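Local coordinates for cycloserine biosynthesis protein DcsG (Streptomyces lavendulae, PDB 6JIL) that catalyses the ATP-dependent cyclisation of O-ureido-D-serine to the antibiotic D-cycloserine, as a magnesium-dependent ligase of the ATP-grasp family, at residues S115-A120 with R164-G169; A234-A239 with G253-V258. All coordinates share one frame; numbering follows the deposited sequence.

Interaction 1 (S115-A120 with R164-G169); sequences SDALAA and RLLANG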
loop_
_atom_site.group_PDB
_atom_site.type_symbol
_atom_site.label_atom_id
_atom_site.label_comp_id
_atom_site.label_asym_id
_atom_site.label_seq_id
_atom_site.Cartn_x
_atom_site.Cartn_y
_atom_site.Cartn_z
ATOM N N SER A 115 8.813 -21.325 -8.817
ATOM C CA SER A 115 9.499 -20.929 -10.045
ATOM C C SER A 115 11.005 -21.003 -9.870
ATOM O O SER A 115 11.520 -21.007 -8.748
ATOM C CB SER A 115 9.139 -19.493 -10.435
ATOM O OG SER A 115 7.758 -19.344 -10.708
ATOM N N ASP A 116 11.705 -21.058 -10.994
ATOM C CA ASP A 116 13.159 -21.089 -11.000
ATOM C C ASP A 116 13.561 -19.624 -10.832
ATOM O O ASP A 116 13.363 -18.815 -11.735
ATOM C CB ASP A 116 13.647 -21.632 -12.347
ATOM C CG ASP A 116 15.148 -21.770 -12.416
ATOM O OD1 ASP A 116 15.861 -20.796 -12.094
ATOM O OD2 ASP A 116 15.618 -22.858 -12.812
ATOM N N ALA A 117 14.116 -19.278 -9.678
ATOM C CA ALA A 117 14.499 -17.894 -9.412
ATOM C C ALA A 117 15.391 -17.246 -10.474
ATOM O O ALA A 117 15.041 -16.191 -11.023
ATOM C CB ALA A 117 15.164 -17.786 -8.039
ATOM N N LEU A 118 16.534 -17.864 -10.771
ATOM C CA LEU A 118 17.453 -17.288 -11.749
ATOM C C LEU A 118 16.906 -17.218 -13.170
ATOM O O LEU A 118 17.164 -16.249 -13.879
ATOM C CB LEU A 118 18.792 -18.031 -11.748
ATOM C CG LEU A 118 19.843 -17.419 -12.685
ATOM C CD1 LEU A 118 19.943 -15.921 -12.434
ATOM C CD2 LEU A 118 21.189 -18.076 -12.462
ATOM N N ALA A 119 16.163 -18.234 -13.595
ATOM C CA ALA A 119 15.598 -18.212 -14.938
ATOM C C ALA A 119 14.615 -17.052 -15.015
ATOM O O ALA A 119 14.617 -16.295 -15.983
ATOM C CB ALA A 119 14.885 -19.523 -15.244
ATOM N N ALA A 120 13.780 -16.918 -13.985
ATOM C CA ALA A 120 12.789 -15.849 -13.927
ATOM C C ALA A 120 13.437 -14.477 -14.097
ATOM O O ALA A 120 12.917 -13.633 -14.829
ATOM C CB ALA A 120 12.040 -15.898 -12.603
ATOM N N ARG A 164 15.035 -16.254 -1.881
ATOM C CA ARG A 164 14.797 -16.073 -0.452
ATOM C C ARG A 164 13.330 -15.750 -0.177
ATOM O O ARG A 164 12.766 -16.197 0.818
ATOM C CB ARG A 164 15.704 -14.949 0.088
ATOM C CG ARG A 164 15.478 -14.586 1.555
ATOM C CD ARG A 164 16.571 -13.642 2.093
ATOM N NE ARG A 164 16.529 -12.291 1.526
ATOM C CZ ARG A 164 15.684 -11.338 1.914
ATOM N NH1 ARG A 164 14.803 -11.578 2.878
ATOM N NH2 ARG A 164 15.715 -10.142 1.336
ATOM N N LEU A 165 12.720 -14.973 -1.069
ATOM C CA LEU A 165 11.323 -14.579 -0.918
ATOM C C LEU A 165 10.356 -15.701 -1.268
ATOM O O LEU A 165 9.330 -15.881 -0.614
ATOM C CB LEU A 165 11.023 -13.353 -1.789
ATOM C CG LEU A 165 11.736 -12.077 -1.345
ATOM C CD1 LEU A 165 11.308 -10.905 -2.216
ATOM C CD2 LEU A 165 11.394 -11.808 0.105
ATOM N N LEU A 166 10.682 -16.448 -2.312
ATOM C CA LEU A 166 9.839 -17.557 -2.726
ATOM C C LEU A 166 9.840 -18.612 -1.625
ATOM O O LEU A 166 8.810 -19.221 -1.330
ATOM C CB LEU A 166 10.367 -18.160 -4.031
ATOM C CG LEU A 166 10.439 -17.198 -5.222
ATOM C CD1 LEU A 166 11.027 -17.917 -6.425
ATOM C CD2 LEU A 166 9.045 -16.657 -5.540
ATOM N N ALA A 167 11.005 -18.811 -1.014
ATOM C CA ALA A 167 11.161 -19.793 0.051
ATOM C C ALA A 167 10.197 -19.528 1.195
ATOM O O ALA A 167 9.732 -20.457 1.846
ATOM C CB ALA A 167 12.595 -19.783 0.566
ATOM N N ASN A 168 9.906 -18.256 1.444
ATOM C CA ASN A 168 8.987 -17.886 2.511
ATOM C C ASN A 168 7.564 -18.009 1.980
ATOM O O ASN A 168 6.602 -17.709 2.679
ATOM C CB ASN A 168 9.282 -16.455 2.983
ATOM C CG ASN A 168 8.339 -15.987 4.084
ATOM O OD1 ASN A 168 7.983 -16.752 4.983
ATOM N ND2 ASN A 168 7.943 -14.716 4.026
ATOM N N GLY A 169 7.440 -18.455 0.732
ATOM C CA GLY A 169 6.133 -18.626 0.130
ATOM C C GLY A 169 5.459 -17.353 -0.345
ATOM O O GLY A 169 4.236 -17.303 -0.452
#
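L166 reaches across to S115 and A117, joining the last turn of one helix to the start of another. Helices 117-127 and 155-167 belong to the ATP-grasp region. They accompany the antiparallel sheet of strands 109-111, 172-176, 133-138 and 148-151, which carries the ATP-binding residue K137.

Along 164-169, R164 comes first and turns to another partner, a salt bridge from NH1 to D146. L165 packs on V172 of the sheet. L166 then makes the whole contact with 115-120 from this side. Its CG stands beside the backbone N and anti to the carbonyl carbon (chi1 -59°). The CD1 branch does the touching. L166 CD1 lies 3.9 Å from S115 O and 4.4 Å from A117 CB. The first is a methyl against a backbone carbonyl, the second plain apolar packing. L166 also touches V111 and V172, so it sits between the start of the neighbouring helix and the sheet. After N168 the helix ends in a Schellman motif at G169. The glycine has positive phi, and its N bonds to L166 O. The residue that spans the contact thus also takes part in closing its own helix.

On the facing segment, S115 meets L166 through its backbone O, while its OG bonds to A112 O. A117 also rests on V162 and A163, one turn back along helix 155-167. D116 is the N-cap of helix 117-127. A119 N reaches D116 OD1 at 3.0 Å, nearly straight at 168°, from above the carboxylate plane.

Interaction 2 (A234-A239 with G253-V258); sequences AAALAA and GRVDLV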
loop_
_atom_site.group_PDB
_atom_site.type_symbol
_atom_site.label_atom_id
_atom_site.label_comp_id
_atom_site.label_asym_id
_atom_site.label_seq_id
_atom_site.Cartn_x
_atom_site.Cartn_y
_atom_site.Cartn_z
ATOM N N ALA A 234 -7.566 8.330 -9.475
ATOM C CA ALA A 234 -9.005 8.071 -9.449
ATOM C C ALA A 234 -9.392 6.897 -10.334
ATOM O O ALA A 234 -10.391 6.226 -10.069
ATOM C CB ALA A 234 -9.777 9.317 -9.883
ATOM N N ALA A 235 -8.618 6.658 -11.391
ATOM C CA ALA A 235 -8.899 5.534 -12.288
ATOM C C ALA A 235 -8.524 4.247 -11.575
ATOM O O ALA A 235 -9.239 3.250 -11.661
ATOM C CB ALA A 235 -8.101 5.661 -13.575
ATOM N N ALA A 236 -7.395 4.282 -10.870
ATOM C CA ALA A 236 -6.924 3.128 -10.130
ATOM C C ALA A 236 -7.966 2.721 -9.088
ATOM O O ALA A 236 -8.234 1.535 -8.898
ATOM C CB ALA A 236 -5.600 3.452 -9.453
ATOM N N LEU A 237 -8.552 3.709 -8.415
ATOM C CA LEU A 237 -9.565 3.451 -7.396
ATOM C C LEU A 237 -10.841 2.899 -8.025
ATOM O O LEU A 237 -11.438 1.949 -7.511
ATOM C CB LEU A 237 -9.876 4.739 -6.619
ATOM C CG LEU A 237 -8.773 5.248 -5.679
ATOM C CD1 LEU A 237 -9.110 6.625 -5.139
ATOM C CD2 LEU A 237 -8.602 4.262 -4.531
ATOM N N ALA A 238 -11.262 3.493 -9.138
ATOM C CA ALA A 238 -12.468 3.032 -9.808
ATOM C C ALA A 238 -12.263 1.598 -10.304
ATOM O O ALA A 238 -13.174 0.777 -10.243
ATOM C CB ALA A 238 -12.817 3.961 -10.966
ATOM N N ALA A 239 -11.059 1.298 -10.781
ATOM C CA ALA A 239 -10.754 -0.040 -11.272
ATOM C C ALA A 239 -10.858 -1.039 -10.127
ATOM O O ALA A 239 -11.290 -2.181 -10.320
ATOM C CB ALA A 239 -9.354 -0.076 -11.870
ATOM N N GLY A 253 -7.940 5.573 0.665
ATOM C CA GLY A 253 -6.967 4.855 -0.126
ATOM C C GLY A 253 -5.857 5.799 -0.507
ATOM O O GLY A 253 -6.029 7.011 -0.476
ATOM N N ARG A 254 -4.706 5.245 -0.847
ATOM C CA ARG A 254 -3.581 6.054 -1.256
ATOM C C ARG A 254 -3.049 5.425 -2.530
ATOM O O ARG A 254 -2.872 4.206 -2.600
ATOM C CB ARG A 254 -2.486 6.061 -0.184
ATOM C CG ARG A 254 -1.499 7.217 -0.349
ATOM C CD ARG A 254 -0.322 7.158 0.636
ATOM N NE ARG A 254 0.657 6.151 0.256
ATOM C CZ ARG A 254 0.870 5.020 0.923
ATOM N NH1 ARG A 254 0.171 4.750 2.018
ATOM N NH2 ARG A 254 1.775 4.152 0.486
ATOM N N VAL A 255 -2.814 6.254 -3.537
ATOM C CA VAL A 255 -2.297 5.784 -4.806
ATOM C C VAL A 255 -0.962 6.465 -5.015
ATOM O O VAL A 255 -0.897 7.693 -5.073
ATOM C CB VAL A 255 -3.245 6.156 -5.952
ATOM C CG1 VAL A 255 -2.731 5.589 -7.260
ATOM C CG2 VAL A 255 -4.640 5.633 -5.652
ATOM N N ASP A 256 0.106 5.675 -5.111
ATOM C CA ASP A 256 1.438 6.235 -5.306
ATOM C C ASP A 256 1.823 6.236 -6.788
ATOM O O ASP A 256 1.783 5.200 -7.463
ATOM C CB ASP A 256 2.458 5.463 -4.468
ATOM C CG ASP A 256 2.046 5.368 -2.997
ATOM O OD1 ASP A 256 1.452 6.337 -2.463
ATOM O OD2 ASP A 256 2.323 4.324 -2.369
ATOM N N LEU A 257 2.194 7.416 -7.280
ATOM C CA LEU A 257 2.553 7.610 -8.681
ATOM C C LEU A 257 4.000 7.978 -8.928
ATOM O O LEU A 257 4.624 8.651 -8.116
ATOM C CB LEU A 257 1.689 8.719 -9.281
ATOM C CG LEU A 257 0.263 8.423 -9.736
ATOM C CD1 LEU A 257 -0.367 7.363 -8.871
ATOM C CD2 LEU A 257 -0.531 9.725 -9.711
ATOM N N VAL A 258 4.519 7.537 -10.070
ATOM C CA VAL A 258 5.878 7.856 -10.486
ATOM C C VAL A 258 5.802 8.365 -11.920
ATOM O O VAL A 258 4.842 8.076 -12.634
ATOM C CB VAL A 258 6.830 6.631 -10.403
ATOM C CG1 VAL A 258 7.036 6.240 -8.946
ATOM C CG2 VAL A 258 6.275 5.459 -11.203
#
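V255 has CG1 anti to its backbone N (chi1 -177°), which places CG2 beside that N. The two methyls therefore meet different residues of helix 227-244. V255 CG1 lies 4.2 Å from A236 CB, and V255 CG2 lies 4.2 Å from L237 CG. L237 has CG beside its own backbone N (chi1 -70°), which brings the branched end toward the strand, and the leucine and valine cross obliquely. G253, without a side chain, passes alongside the end of L237. The contact is buried and wholly apolar.

R254 and D256 lie on the other face of the strand. R254, inferred to be an active-site residue, points away from the helix. R254 NH2 donates to the syn lone pair of D256 OD2 at 2.9 Å, tilted 23° from the guanidinium plane. R254 NH1 forms a salt bridge with E271, a magnesium ligand. One strand thus packs a helix on one side and on the other presents R254, probably to the active site.

Strand 252-259 runs antiparallel between 186-192 and 265-271. M270 of the latter touches A236, L237 and V255, F191 of the former touches L237, and A233 of the helix also meets V255.

How the interactions relate
From the N terminus, interaction 1 comes first. It joins 115-120 to 164-169 and closes a loop of 43 residues, which holds the rest of helix 117-127, strands 133-138 and 148-151 and most of helix 155-167. Interaction 2 follows in series, with no nesting or crossing. It closes a shorter loop of 13 residues, made of the end of helix 227-244, the turn after it and the first residue of strand 252-259. The first ties two helices together at the surface beside the four-stranded antiparallel sheet. The second fixes a helix to the five-stranded sheet that carries the magnesium ligands. Their nearest atoms are about 18 Å apart. Both lie in the ATP-grasp region.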